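Local atomic coordinates of 2-C-methyl-D-erythritol 2,4-cyclodiphosphate synthase (Thermus thermophilus, PDB entry 1IV2), a protein that catalyses the conversion of 4-diphosphocytidyl-2-C-methyl-D-erythritol 2-phosphate to 2-C-methyl-D-erythritol 2,4-cyclodiphosphate with release of CMP in isoprenoid biosynthesis. Residues A[18-23]-A[38-43]; A[96-101]-A[142-147]. The protein carries 3 engineered substitutions. One frame throughout, in Å; residues are numbered along the deposited sequence.

Contact 1: A[18-23]-A[38-43]; sequences LYLCGL and DAAMHA. Engineered in segment 38-43: M41 (natural residue Leu). With MG (magnesium ion), chain G.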
ATOM      1  N   LEU A  18      22.799  -3.333   7.683  1.00 15.33           N
ATOM      2  CA  LEU A  18      21.431  -3.404   7.202  1.00 14.14           C
ATOM      3  C   LEU A  18      20.632  -4.237   8.189  1.00 12.68           C
ATOM      4  O   LEU A  18      20.996  -5.387   8.378  1.00 14.98           O
ATOM      5  CB  LEU A  18      21.341  -4.062   5.818  1.00 16.93           C
ATOM      6  CG  LEU A  18      19.894  -4.267   5.328  1.00 15.33           C
ATOM      7  CD1 LEU A  18      19.205  -2.924   5.117  1.00 13.25           C
ATOM      8  CD2 LEU A  18      19.875  -5.119   4.065  1.00 11.70           C
ATOM      9  N   TYR A  19      19.591  -3.697   8.789  1.00 12.87           N
ATOM     10  CA  TYR A  19      18.688  -4.414   9.663  1.00 11.47           C
ATOM     11  C   TYR A  19      17.327  -4.526   8.999  1.00 13.91           C
ATOM     12  O   TYR A  19      16.810  -3.462   8.640  1.00 15.85           O
ATOM     13  CB  TYR A  19      18.531  -3.647  10.988  1.00 14.92           C
ATOM     14  CG  TYR A  19      19.895  -3.565  11.650  1.00 13.30           C
ATOM     15  CD1 TYR A  19      20.389  -4.736  12.209  1.00 20.66           C
ATOM     16  CD2 TYR A  19      20.641  -2.405  11.704  1.00 13.66           C
ATOM     17  CE1 TYR A  19      21.632  -4.733  12.826  1.00 20.34           C
ATOM     18  CE2 TYR A  19      21.889  -2.392  12.322  1.00 20.18           C
ATOM     19  CZ  TYR A  19      22.363  -3.569  12.881  1.00 24.49           C
ATOM     20  OH  TYR A  19      23.589  -3.640  13.511  1.00 28.25           O
ATOM     21  N   LEU A  20      16.826  -5.742   8.864  1.00 14.58           N
ATOM     22  CA  LEU A  20      15.491  -6.033   8.355  1.00 12.97           C
ATOM     23  C   LEU A  20      14.819  -7.159   9.135  1.00 13.92           C
ATOM     24  O   LEU A  20      15.442  -8.196   9.383  1.00 13.22           O
ATOM     25  CB  LEU A  20      15.527  -6.400   6.865  1.00 15.70           C
ATOM     26  CG  LEU A  20      15.759  -5.187   5.948  1.00 15.13           C
ATOM     27  CD1 LEU A  20      16.047  -5.679   4.532  1.00 17.65           C
ATOM     28  CD2 LEU A  20      14.592  -4.218   5.955  1.00 18.03           C
ATOM     29  N   CYS A  21      13.562  -6.922   9.510  1.00 13.31           N
ATOM     30  CA  CYS A  21      12.804  -7.922  10.257  1.00  9.55           C
ATOM     31  C   CYS A  21      13.505  -8.291  11.561  1.00 10.73           C
ATOM     32  O   CYS A  21      13.360  -9.437  12.002  1.00 15.31           O
ATOM     33  CB  CYS A  21      12.590  -9.182   9.397  1.00  8.86           C
ATOM     34  SG  CYS A  21      11.673  -8.861   7.847  1.00 14.99           S
ATOM     35  N   GLY A  22      14.253  -7.380  12.166  1.00  9.91           N
ATOM     36  CA  GLY A  22      14.963  -7.663  13.398  1.00 12.96           C
ATOM     37  C   GLY A  22      16.307  -8.332  13.247  1.00 14.13           C
ATOM     38  O   GLY A  22      16.992  -8.562  14.243  1.00 12.58           O
ATOM     39  N   LEU A  23      16.739  -8.669  12.024  1.00 11.65           N
ATOM     40  CA  LEU A  23      18.012  -9.301  11.775  1.00  7.84           C
ATOM     41  C   LEU A  23      19.070  -8.410  11.121  1.00 16.43           C
ATOM     42  O   LEU A  23      18.781  -7.477  10.369  1.00 13.33           O
ATOM     43  CB  LEU A  23      17.815 -10.501  10.834  1.00  8.72           C
ATOM     44  CG  LEU A  23      16.845 -11.599  11.253  1.00 17.23           C
ATOM     45  CD1 LEU A  23      16.911 -12.731  10.215  1.00 14.65           C
ATOM     46  CD2 LEU A  23      17.130 -12.161  12.639  1.00 18.22           C
ATOM     47  N   ASP A  38      15.356  -0.207  10.461  1.00 14.32           N
ATOM     48  CA  ASP A  38      14.667  -1.442  10.087  1.00 10.56           C
ATOM     49  C   ASP A  38      13.274  -1.153   9.512  1.00 10.42           C
ATOM     50  O   ASP A  38      12.312  -1.141  10.286  1.00 14.62           O
ATOM     51  CB  ASP A  38      14.523  -2.400  11.282  1.00  9.32           C
ATOM     52  CG  ASP A  38      14.155  -3.818  10.901  1.00 12.36           C
ATOM     53  OD1 ASP A  38      13.297  -4.021  10.002  1.00 13.46           O
ATOM     54  OD2 ASP A  38      14.676  -4.784  11.494  1.00 14.61           O
ATOM     55  N   ALA A  39      13.182  -0.922   8.200  1.00 12.35           N
ATOM     56  CA  ALA A  39      11.942  -0.541   7.539  1.00 12.31           C
ATOM     57  C   ALA A  39      10.814  -1.538   7.803  1.00 12.14           C
ATOM     58  O   ALA A  39       9.653  -1.131   7.936  1.00 11.73           O
ATOM     59  CB  ALA A  39      12.196  -0.395   6.029  1.00 11.26           C
ATOM     60  N   ALA A  40      11.178  -2.831   7.847  1.00 10.69           N
ATOM     61  CA  ALA A  40      10.195  -3.904   8.064  1.00 15.46           C
ATOM     62  C   ALA A  40       9.535  -3.723   9.440  1.00 16.85           C
ATOM     63  O   ALA A  40       8.319  -3.756   9.597  1.00 14.32           O
ATOM     64  CB  ALA A  40      10.798  -5.292   7.982  1.00 13.32           C
ATOM     65  N   MET A  41      10.400  -3.542  10.426  1.00 10.62           N
ATOM     66  CA  MET A  41       9.773  -3.422  11.848  1.00 12.80           C
ATOM     67  C   MET A  41       9.002  -2.144  11.821  1.00 11.67           C
ATOM     68  O   MET A  41       8.018  -2.136  12.523  1.00  8.32           O
ATOM     69  CB  MET A  41      10.810  -3.294  12.877  1.00 11.47           C
ATOM     70  CG  MET A  41      11.592  -4.590  13.027  1.00 15.09           C
ATOM     71  SD  MET A  41      10.822  -5.754  14.103  1.00  5.67           S
ATOM     72  CE  MET A  41      10.276  -7.153  13.161  1.00  5.86           C
ATOM     73  N   HIS A  42       9.590  -1.034  11.349  1.00 11.23           N
ATOM     74  CA  HIS A  42       8.852   0.226  11.511  1.00  9.94           C
ATOM     75  C   HIS A  42       7.459   0.146  10.900  1.00  9.31           C
ATOM     76  O   HIS A  42       6.468   0.525  11.519  1.00 10.75           O
ATOM     77  CB  HIS A  42       9.648   1.370  10.872  1.00  8.57           C
ATOM     78  CG  HIS A  42      10.874   1.675  11.688  1.00 12.50           C
ATOM     79  ND1 HIS A  42      11.778   2.657  11.344  1.00 22.12           N
ATOM     80  CD2 HIS A  42      11.334   1.102  12.833  1.00 13.73           C
ATOM     81  CE1 HIS A  42      12.745   2.681  12.248  1.00 27.13           C
ATOM     82  NE2 HIS A  42      12.506   1.757  13.160  1.00 15.31           N
ATOM     83  N   ALA A  43       7.377  -0.363   9.672  1.00 10.33           N
ATOM     84  CA  ALA A  43       6.096  -0.449   8.972  1.00 12.76           C
ATOM     85  C   ALA A  43       5.090  -1.280   9.762  1.00 10.11           C
ATOM     86  O   ALA A  43       3.937  -0.882   9.944  1.00 10.22           O
ATOM     87  CB  ALA A  43       6.312  -1.029   7.573  1.00  8.99           C
TER
HETATM   88 MG    MG G1561      11.676   4.132   9.723  1.00 10.70          MG
HETATM   89  O   HOH W   1      16.282  -1.347   6.767  1.00 29.61           O

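Contact 2: A[96-101]-A[142-147]; sequences LVLTLD and VQARAV. With CDP (cytidine-5'-diphosphate), chain M.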
ATOM      1  N   LEU A  96       3.529  -8.189   4.266  1.00 10.91           N
ATOM      2  CA  LEU A  96       4.232  -6.958   3.950  1.00 14.61           C
ATOM      3  C   LEU A  96       5.162  -7.172   2.765  1.00 15.48           C
ATOM      4  O   LEU A  96       5.492  -8.307   2.439  1.00 11.96           O
ATOM      5  CB  LEU A  96       4.991  -6.463   5.181  1.00 13.72           C
ATOM      6  CG  LEU A  96       6.199  -7.325   5.537  1.00 10.69           C
ATOM      7  CD1 LEU A  96       7.168  -6.483   6.363  1.00 19.37           C
ATOM      8  CD2 LEU A  96       5.751  -8.581   6.255  1.00 14.31           C
ATOM      9  N   VAL A  97       5.573  -6.071   2.158  1.00  8.77           N
ATOM     10  CA  VAL A  97       6.420  -6.089   0.963  1.00  6.36           C
ATOM     11  C   VAL A  97       7.667  -5.270   1.240  1.00 10.98           C
ATOM     12  O   VAL A  97       7.505  -4.119   1.680  1.00 11.62           O
ATOM     13  CB  VAL A  97       5.648  -5.471  -0.215  1.00 10.90           C
ATOM     14  CG1 VAL A  97       6.535  -5.436  -1.445  1.00 11.45           C
ATOM     15  CG2 VAL A  97       4.362  -6.246  -0.529  1.00  8.22           C
ATOM     16  N   LEU A  98       8.862  -5.774   1.021  1.00  7.73           N
ATOM     17  CA  LEU A  98      10.060  -4.954   1.119  1.00 10.02           C
ATOM     18  C   LEU A  98      10.603  -4.707  -0.294  1.00 12.47           C
ATOM     19  O   LEU A  98      10.754  -5.708  -1.010  1.00 13.78           O
ATOM     20  CB  LEU A  98      11.216  -5.599   1.872  1.00 12.56           C
ATOM     21  CG  LEU A  98      10.850  -6.180   3.234  1.00 15.25           C
ATOM     22  CD1 LEU A  98      12.056  -6.890   3.824  1.00 11.83           C
ATOM     23  CD2 LEU A  98      10.342  -5.064   4.125  1.00 17.72           C
ATOM     24  N   THR A  99      10.855  -3.439  -0.555  1.00 10.65           N
ATOM     25  CA  THR A  99      11.348  -2.981  -1.845  1.00  9.76           C
ATOM     26  C   THR A  99      12.754  -2.422  -1.687  1.00 12.79           C
ATOM     27  O   THR A  99      13.000  -1.432  -0.989  1.00 12.95           O
ATOM     28  CB  THR A  99      10.410  -1.916  -2.463  1.00 15.46           C
ATOM     29  OG1 THR A  99       9.090  -2.441  -2.567  1.00 11.48           O
ATOM     30  CG2 THR A  99      10.858  -1.557  -3.879  1.00 12.45           C
ATOM     31  N   LEU A 100      13.708  -3.078  -2.326  1.00 12.58           N
ATOM     32  CA  LEU A 100      15.098  -2.625  -2.322  1.00 14.20           C
ATOM     33  C   LEU A 100      15.828  -3.341  -3.460  1.00 13.21           C
ATOM     34  O   LEU A 100      15.537  -4.496  -3.801  1.00 11.67           O
ATOM     35  CB  LEU A 100      15.744  -2.852  -0.956  1.00 14.85           C
ATOM     36  CG  LEU A 100      16.188  -4.262  -0.583  1.00 15.84           C
ATOM     37  CD1 LEU A 100      16.991  -4.313   0.714  1.00 14.02           C
ATOM     38  CD2 LEU A 100      14.974  -5.168  -0.459  1.00 17.08           C
ATOM     39  N   ASP A 101      16.778  -2.643  -4.078  1.00 12.93           N
ATOM     40  CA  ASP A 101      17.459  -3.231  -5.225  1.00 14.39           C
ATOM     41  C   ASP A 101      18.467  -4.281  -4.773  1.00 21.05           C
ATOM     42  O   ASP A 101      18.581  -5.327  -5.405  1.00 26.20           O
ATOM     43  CB  ASP A 101      18.189  -2.193  -6.058  1.00 17.16           C
ATOM     44  CG  ASP A 101      17.341  -1.072  -6.620  1.00 30.63           C
ATOM     45  OD1 ASP A 101      16.112  -1.069  -6.463  1.00 18.73           O
ATOM     46  OD2 ASP A 101      17.919  -0.142  -7.244  1.00 38.84           O
ATOM     47  N   VAL A 142      15.459   1.602   0.978  1.00 13.08           N
ATOM     48  CA  VAL A 142      14.677   0.424   1.326  1.00  9.99           C
ATOM     49  C   VAL A 142      13.251   0.904   1.625  1.00 13.01           C
ATOM     50  O   VAL A 142      13.094   1.902   2.350  1.00 12.63           O
ATOM     51  CB  VAL A 142      15.283  -0.378   2.488  1.00 11.45           C
ATOM     52  CG1 VAL A 142      15.573   0.444   3.751  1.00 10.36           C
ATOM     53  CG2 VAL A 142      14.359  -1.542   2.844  1.00 12.63           C
ATOM     54  N   GLN A 143      12.222   0.253   1.092  1.00  8.72           N
ATOM     55  CA  GLN A 143      10.851   0.657   1.393  1.00  9.15           C
ATOM     56  C   GLN A 143      10.088  -0.531   1.970  1.00 12.53           C
ATOM     57  O   GLN A 143      10.397  -1.654   1.567  1.00 11.97           O
ATOM     58  CB  GLN A 143      10.127   1.208   0.167  1.00 11.42           C
ATOM     59  CG  GLN A 143      10.911   2.359  -0.476  1.00 12.25           C
ATOM     60  CD  GLN A 143      10.320   2.710  -1.830  1.00 16.31           C
ATOM     61  OE1 GLN A 143      10.820   2.259  -2.868  1.00 19.98           O
ATOM     62  NE2 GLN A 143       9.285   3.515  -1.765  1.00 13.78           N
ATOM     63  N   ALA A 144       9.151  -0.267   2.882  1.00  9.85           N
ATOM     64  CA  ALA A 144       8.328  -1.336   3.433  1.00  9.50           C
ATOM     65  C   ALA A 144       6.889  -0.866   3.540  1.00 15.14           C
ATOM     66  O   ALA A 144       6.631   0.287   3.924  1.00 12.84           O
ATOM     67  CB  ALA A 144       8.755  -1.783   4.844  1.00 12.82           C
ATOM     68  N   ARG A 145       5.959  -1.761   3.191  1.00 10.48           N
ATOM     69  CA  ARG A 145       4.536  -1.427   3.315  1.00  9.65           C
ATOM     70  C   ARG A 145       3.865  -2.657   3.896  1.00  8.55           C
ATOM     71  O   ARG A 145       4.145  -3.777   3.445  1.00 12.30           O
ATOM     72  CB  ARG A 145       3.961  -0.975   1.971  1.00  8.02           C
ATOM     73  CG  ARG A 145       4.648   0.288   1.436  1.00  7.52           C
ATOM     74  CD  ARG A 145       3.848   0.917   0.309  1.00 12.35           C
ATOM     75  NE  ARG A 145       4.586   2.098  -0.162  1.00 17.96           N
ATOM     76  CZ  ARG A 145       5.564   2.062  -1.050  1.00 16.58           C
ATOM     77  NH1 ARG A 145       5.973   0.936  -1.619  1.00 13.72           N
ATOM     78  NH2 ARG A 145       6.142   3.219  -1.373  1.00 19.54           N
ATOM     79  N   ALA A 146       3.032  -2.487   4.912  1.00  9.67           N
ATOM     80  CA  ALA A 146       2.534  -3.643   5.630  1.00 10.46           C
ATOM     81  C   ALA A 146       1.058  -3.504   5.952  1.00 12.98           C
ATOM     82  O   ALA A 146       0.634  -2.385   6.236  1.00 12.41           O
ATOM     83  CB  ALA A 146       3.272  -3.795   6.974  1.00  8.32           C
ATOM     84  N   VAL A 147       0.359  -4.628   5.937  1.00 10.93           N
ATOM     85  CA  VAL A 147      -1.026  -4.698   6.427  1.00 11.37           C
ATOM     86  C   VAL A 147      -1.073  -5.703   7.576  1.00 11.96           C
ATOM     87  O   VAL A 147      -0.404  -6.737   7.485  1.00 12.10           O
ATOM     88  CB  VAL A 147      -2.004  -5.140   5.330  1.00 20.53           C
ATOM     89  CG1 VAL A 147      -3.431  -5.153   5.865  1.00 18.00           C
ATOM     90  CG2 VAL A 147      -1.850  -4.235   4.109  1.00 13.20           C
TER
HETATM   91  O3B CDP M1602      10.432  -8.047 -12.443  1.00 20.36           O
HETATM   92  PB  CDP M1602       9.872  -8.782 -11.280  1.00 25.36           P
HETATM   93  O1B CDP M1602       8.434  -8.346 -11.326  1.00 28.03           O
HETATM   94  O2B CDP M1602       9.990 -10.288 -11.586  1.00 23.88           O
HETATM   95  O3A CDP M1602      10.392  -8.662  -9.859  1.00 20.74           O
HETATM   96  PA  CDP M1602      11.724  -7.951  -9.377  1.00 18.34           P
HETATM   97  O1A CDP M1602      11.541  -6.609  -8.577  1.00 18.18           O
HETATM   98  O2A CDP M1602      12.755  -7.921 -10.381  1.00 20.01           O
HETATM   99  O5' CDP M1602      12.131  -9.056  -8.278  1.00 14.19           O
HETATM  100  C5' CDP M1602      12.369 -10.373  -8.690  1.00 11.88           C
HETATM  101  C4' CDP M1602      12.483 -11.175  -7.488  1.00 12.41           C
HETATM  102  O4' CDP M1602      13.645 -11.006  -6.651  1.00 18.37           O
HETATM  103  C3' CDP M1602      11.283 -11.144  -6.500  1.00 10.61           C
HETATM  104  O3' CDP M1602      10.010 -11.730  -6.867  1.00 16.67           O
HETATM  105  C2' CDP M1602      11.919 -11.477  -5.165  1.00 16.69           C
HETATM  106  O2' CDP M1602      11.937 -12.871  -5.357  1.00 13.55           O
HETATM  107  C1' CDP M1602      13.387 -11.545  -5.380  1.00 15.17           C
HETATM  108  N1  CDP M1602      14.052 -10.317  -4.688  1.00 14.33           N
HETATM  109  C2  CDP M1602      15.055 -10.572  -3.677  1.00 13.15           C
HETATM  110  O2  CDP M1602      15.361 -11.739  -3.368  1.00 16.80           O
HETATM  111  N3  CDP M1602      15.679  -9.565  -3.032  1.00 13.96           N
HETATM  112  C4  CDP M1602      15.394  -8.193  -3.326  1.00 13.00           C
HETATM  113  N4  CDP M1602      16.056  -7.234  -2.664  1.00 11.91           N
HETATM  114  C5  CDP M1602      14.413  -7.844  -4.322  1.00 10.85           C
HETATM  115  C6  CDP M1602      13.800  -8.925  -4.946  1.00 11.04           C

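Contact 1: A[18-23]-A[38-43]
D38, the N-cap of helix 39-51, also binds through its carboxylate the backbone of the turn from L20 to L23. With CG anti to its backbone N (chi1 -165°), the group reaches out between helix and turn. D38 OD2 takes the N-H of G22 at 2.7 Å through its syn lone pair. OD1 likewise uses its syn lone pair for C21 N, at 3.0 Å and a less straight 135°, while M41 N, 3.0 Å from OD1, comes from above the carboxylate plane as the capping bond. Three N-H groups therefore fix the carboxylate's rotation. This type I' beta turn closes a short hairpin, and G22 suits it because a CB at its backbone angles would strike the preceding carbonyl oxygen. Were D38 an alanine, the N-H groups of C21, G22 and M41 would probably lose their shared acceptor and the turn could shift against the helix. Next to these bonds, the small A40 lets C21 come close, its SG 3.7 Å from A40 CB. The engineered M41 bends its CE to 3.8 Å from C21 C. Further along the helix, H42 ND1 binds magnesium at 2.2 Å, alongside D8 and H10.

Contact 2: A[96-101]-A[142-147]
L98 meets A144 across two antiparallel strands, CD2 resting 3.7 Å from A144 CB, and on the same face L96 pairs with A146, CB to CB at 3.6 Å. Each time a leucine faces an alanine in a non-hydrogen-bonded pair: the leucine supplies bulk, whereas the short methyl lets helix 39-51 settle on the sheet. L96 has CG between its backbone N and carbonyl carbon (chi1 71°), which turns the branch off A146 and leaves CB to make the contact. T99 and Q143 occupy the other face as a hydrogen-bonded pair, their side chains slanting across one another with the two CB atoms 4.1 Å apart. Branched at CB, T99 suits an extended strand and lays its methyl CG2 toward Q143. Two backbone bonds join the pair, T99 N to Q143 O and Q143 N to T99 O, each 2.8 Å. V97 and R145 form the next such pair, also with two backbone bonds. R145 leaves this face toward the subunit interface, where it forms salt bridges with E7 of its own chain and E7 of the second subunit; these carboxylates probably offset the closeness of R145 from the neighbouring subunits. Past the last bridge, L100 O accepts N4 of the cytidine diphosphate at 3.0 Å. An amino group is read here by a backbone acceptor, consistent with selection for cytosine over uracil, which lacks one.

In the fold
Contact 1 comes first along the chain and is complete before contact 2 begins; their centres are about 10 Å apart. They meet where helix 39-51 lies on the mixed sheet: A39 O comes within 3.3 Å of A144 CB, and A40 CB packs 3.9 Å from L98 CD2. Alanines on both layers permit this close approach. The 18-23 turn thus holds the start of a helix that packs on strands 91-99 and 141-150. The two contacts also serve different active sites of the homotrimer. H42 in contact 1 binds metal and touches one nucleotide, whereas L100 in contact 2 holds another, which D56 of the second subunit also binds.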